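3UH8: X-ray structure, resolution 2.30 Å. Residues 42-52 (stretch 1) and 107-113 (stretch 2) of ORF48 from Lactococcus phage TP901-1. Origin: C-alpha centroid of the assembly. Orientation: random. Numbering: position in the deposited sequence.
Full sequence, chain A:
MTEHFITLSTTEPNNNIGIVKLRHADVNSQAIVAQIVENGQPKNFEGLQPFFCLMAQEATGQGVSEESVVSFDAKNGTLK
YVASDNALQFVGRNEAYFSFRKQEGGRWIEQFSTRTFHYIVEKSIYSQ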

# COMPACT_ATOMS: atom_id res chain seq x y z
N PRO A 42 8.35 -0.85 -13.87
CA PRO A 42 7.77 -1.85 -12.94
C PRO A 42 8.78 -2.70 -12.18
O PRO A 42 9.83 -3.06 -12.72
CB PRO A 42 6.88 -2.70 -13.85
CG PRO A 42 6.51 -1.79 -14.95
CD PRO A 42 7.72 -0.95 -15.20
N LYS A 43 8.46 -2.99 -10.91
CA LYS A 43 9.31 -3.78 -10.02
C LYS A 43 8.76 -5.18 -9.82
O LYS A 43 7.64 -5.35 -9.34
CB LYS A 43 9.53 -3.06 -8.68
CG LYS A 43 10.17 -3.95 -7.61
CD LYS A 43 11.61 -3.61 -7.36
CE LYS A 43 12.40 -4.80 -6.86
NZ LYS A 43 13.71 -4.39 -6.28
N ASN A 44 9.57 -6.17 -10.18
CA ASN A 44 9.27 -7.58 -10.00
C ASN A 44 9.44 -7.90 -8.52
O ASN A 44 10.50 -7.60 -7.95
CB ASN A 44 10.24 -8.43 -10.83
CG ASN A 44 9.64 -9.05 -12.07
OD1 ASN A 44 9.27 -8.36 -13.03
ND2 ASN A 44 9.67 -10.36 -12.14
N PHE A 45 8.42 -8.47 -7.88
CA PHE A 45 8.53 -8.88 -6.49
C PHE A 45 8.13 -10.34 -6.33
O PHE A 45 7.50 -10.74 -5.35
CB PHE A 45 7.84 -7.89 -5.51
CG PHE A 45 6.41 -7.53 -5.80
CD1 PHE A 45 5.36 -8.26 -5.24
CD2 PHE A 45 6.09 -6.41 -6.56
CE1 PHE A 45 4.03 -7.90 -5.48
CE2 PHE A 45 4.76 -6.05 -6.79
CZ PHE A 45 3.74 -6.80 -6.26
N GLU A 46 8.55 -11.16 -7.33
CA GLU A 46 8.32 -12.60 -7.41
C GLU A 46 8.98 -13.29 -6.23
O GLU A 46 10.15 -13.04 -5.92
CB GLU A 46 8.89 -13.18 -8.73
CG GLU A 46 8.42 -12.45 -9.97
CD GLU A 46 8.60 -13.15 -11.31
OE1 GLU A 46 9.26 -14.21 -11.36
OE2 GLU A 46 8.10 -12.61 -12.32
N GLY A 47 8.19 -14.11 -5.54
CA GLY A 47 8.62 -14.82 -4.35
C GLY A 47 8.52 -13.98 -3.09
O GLY A 47 8.93 -14.44 -2.02
N LEU A 48 7.99 -12.75 -3.21
CA LEU A 48 7.80 -11.83 -2.09
C LEU A 48 6.33 -11.50 -1.88
O LEU A 48 5.56 -11.40 -2.84
CB LEU A 48 8.63 -10.54 -2.24
CG LEU A 48 10.16 -10.67 -2.32
CD1 LEU A 48 10.80 -9.33 -2.63
CD2 LEU A 48 10.75 -11.22 -1.04
N GLN A 49 5.95 -11.32 -0.61
CA GLN A 49 4.60 -11.01 -0.17
C GLN A 49 4.48 -9.53 0.21
O GLN A 49 5.23 -9.07 1.08
CB GLN A 49 4.21 -11.93 1.00
CG GLN A 49 2.92 -11.59 1.75
CD GLN A 49 1.67 -11.79 0.93
OE1 GLN A 49 1.56 -12.75 0.16
NE2 GLN A 49 0.71 -10.90 1.11
N PRO A 50 3.57 -8.76 -0.42
CA PRO A 50 3.43 -7.34 -0.05
C PRO A 50 2.65 -7.14 1.24
O PRO A 50 1.70 -7.87 1.52
CB PRO A 50 2.73 -6.71 -1.26
CG PRO A 50 2.09 -7.83 -1.99
CD PRO A 50 2.61 -9.14 -1.48
N PHE A 51 3.05 -6.14 2.03
CA PHE A 51 2.42 -5.79 3.29
C PHE A 51 2.07 -4.32 3.35
O PHE A 51 2.88 -3.47 3.00
CB PHE A 51 3.33 -6.17 4.47
CG PHE A 51 3.30 -7.63 4.85
CD1 PHE A 51 2.43 -8.08 5.84
CD2 PHE A 51 4.12 -8.55 4.22
CE1 PHE A 51 2.40 -9.43 6.19
CE2 PHE A 51 4.10 -9.90 4.59
CZ PHE A 51 3.23 -10.33 5.56
N PHE A 52 0.84 -4.02 3.80
CA PHE A 52 0.38 -2.65 3.96
C PHE A 52 0.79 -2.19 5.36
O PHE A 52 0.30 -2.73 6.35
CB PHE A 52 -1.15 -2.54 3.76
CG PHE A 52 -1.74 -1.19 4.10
CD1 PHE A 52 -1.66 -0.13 3.20
CD2 PHE A 52 -2.36 -0.97 5.32
CE1 PHE A 52 -2.20 1.11 3.52
CE2 PHE A 52 -2.91 0.27 5.63
CZ PHE A 52 -2.82 1.31 4.73
N ARG A 107 9.25 -16.63 10.41
CA ARG A 107 8.89 -15.22 10.49
C ARG A 107 9.19 -14.50 9.17
O ARG A 107 10.16 -14.83 8.48
CB ARG A 107 9.65 -14.55 11.64
N TRP A 108 8.37 -13.48 8.85
CA TRP A 108 8.51 -12.67 7.64
C TRP A 108 9.72 -11.75 7.73
O TRP A 108 9.98 -11.18 8.80
CB TRP A 108 7.23 -11.87 7.38
CG TRP A 108 6.07 -12.73 6.98
CD1 TRP A 108 5.08 -13.21 7.79
CD2 TRP A 108 5.80 -13.26 5.67
NE1 TRP A 108 4.21 -14.00 7.07
CE2 TRP A 108 4.63 -14.04 5.76
CE3 TRP A 108 6.46 -13.17 4.43
CZ2 TRP A 108 4.09 -14.72 4.66
CZ3 TRP A 108 5.92 -13.84 3.34
CH2 TRP A 108 4.75 -14.60 3.46
N ILE A 109 10.47 -11.62 6.63
CA ILE A 109 11.66 -10.78 6.54
C ILE A 109 11.61 -9.89 5.31
O ILE A 109 11.54 -10.40 4.19
CB ILE A 109 12.96 -11.62 6.61
N GLU A 110 11.64 -8.56 5.51
CA GLU A 110 11.59 -7.57 4.44
C GLU A 110 12.84 -7.57 3.57
O GLU A 110 13.95 -7.36 4.07
CB GLU A 110 11.31 -6.16 5.00
CG GLU A 110 11.20 -5.11 3.90
CD GLU A 110 11.46 -3.70 4.35
OE1 GLU A 110 12.65 -3.31 4.44
OE2 GLU A 110 10.48 -2.96 4.60
N GLN A 111 12.64 -7.77 2.26
CA GLN A 111 13.70 -7.75 1.26
C GLN A 111 13.90 -6.34 0.72
O GLN A 111 15.02 -5.95 0.41
CB GLN A 111 13.40 -8.75 0.13
CG GLN A 111 14.26 -10.03 0.16
CD GLN A 111 14.61 -10.58 1.53
OE1 GLN A 111 15.79 -10.66 1.90
NE2 GLN A 111 13.62 -10.96 2.32
N PHE A 112 12.80 -5.56 0.65
CA PHE A 112 12.74 -4.16 0.21
C PHE A 112 11.33 -3.58 0.46
O PHE A 112 10.39 -4.33 0.73
CB PHE A 112 13.14 -4.00 -1.28
CG PHE A 112 12.05 -4.24 -2.28
CD1 PHE A 112 11.42 -3.18 -2.92
CD2 PHE A 112 11.64 -5.53 -2.60
CE1 PHE A 112 10.39 -3.41 -3.85
CE2 PHE A 112 10.63 -5.76 -3.53
CZ PHE A 112 10.00 -4.69 -4.14
N SER A 113 11.19 -2.25 0.34
CA SER A 113 9.92 -1.56 0.54
C SER A 113 9.78 -0.35 -0.36
O SER A 113 10.77 0.13 -0.92
CB SER A 113 9.76 -1.15 2.00
OG SER A 113 10.86 -0.37 2.45

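What holds two stretches together when no hydrogen bond crosses between them? Here the answer is side chains alone. The backbones stay well apart: the CA atoms of Leu-48 and Gln-111 lie 7.9 Å from each other, those of Gln-49 and Trp-108 8.9 Å, and those of Phe-45 and Phe-112 9.2 Å, distances too long for the main chains to pair as neighbouring strands. The gap is filled mainly by Phe-112, Trp-108 and Leu-48, within a contact that buries 380 Å² over both sides. Stretch 2 turns a corner at Gln-111, and its two large aromatic residues, one before the corner and one after, engage different parts of stretch 1.

How does Phe-112 come to cover more surface than any other residue here? It offers both a face and an edge to stretch 1. Lys-43 lies over one face, with NZ 4.1 Å from the centroid of the Phe-112 ring and only 3° off the ring normal, so that the charged ammonium group sits almost squarely above the electron-rich ring in a cation-pi interaction. Lys-43 CE, 3.9 Å from the centroid of the Phe-112 ring, adds a CH-pi contact, because the carbon next to the charged nitrogen carries polarised hydrogens. Nearer the backbone along the side chain, Lys-43 CG comes within 3.6 Å of Phe-112 CZ, so the aliphatic part of the lysine packs against the ring as well. At the ring's edge, Phe-112 CE2 meets Phe-45 CB at 4.0 Å and Leu-48 CD1 at 3.7 Å, both apolar contacts.

What brings Phe-45 and Leu-48 to the same ring edge? They are the first and last residues of a type II beta turn, closed by a hydrogen bond of 3.0 Å from Leu-48 N to Phe-45 O. Gly-47 occupies the turn's third position with a positive phi of 83°, a conformation that glycine adopts readily. Phe-45 directs its CB toward stretch 2, but the end of its side chain leads away, so its contribution is small. Leu-48 gives much more: besides placing CD1 against Phe-112, Leu-48 packs both methyls against the corner, CD1 and CD2 each lying 3.8 Å from Gln-111 CB, which links the turn to stretch 2 through carbon atoms.

How does Trp-108 engage the strand that follows the turn? It meets Gln-49 and Phe-51, two residues apart in a strand whose intervening Pro-50 does not reach stretch 2. Phe-51 points its edge at the face of the indole: its ring and the five-membered ring of Trp-108 have centroids 5.1 Å apart and planes at 66°, and Phe-51 CZ approaches Trp-108 CD2 to 3.9 Å. Such a geometry sets the slightly positive ring hydrogens against the pi cloud. Gln-49 CB packs 3.5 Å from Trp-108 CZ3, while its amide end leads away from stretch 2, where Gln-49 NE2 makes a weak hydrogen bond of 3.2 Å to Pro-50 O. The glutamine thus meets the indole with carbon and keeps its polar end for other partners.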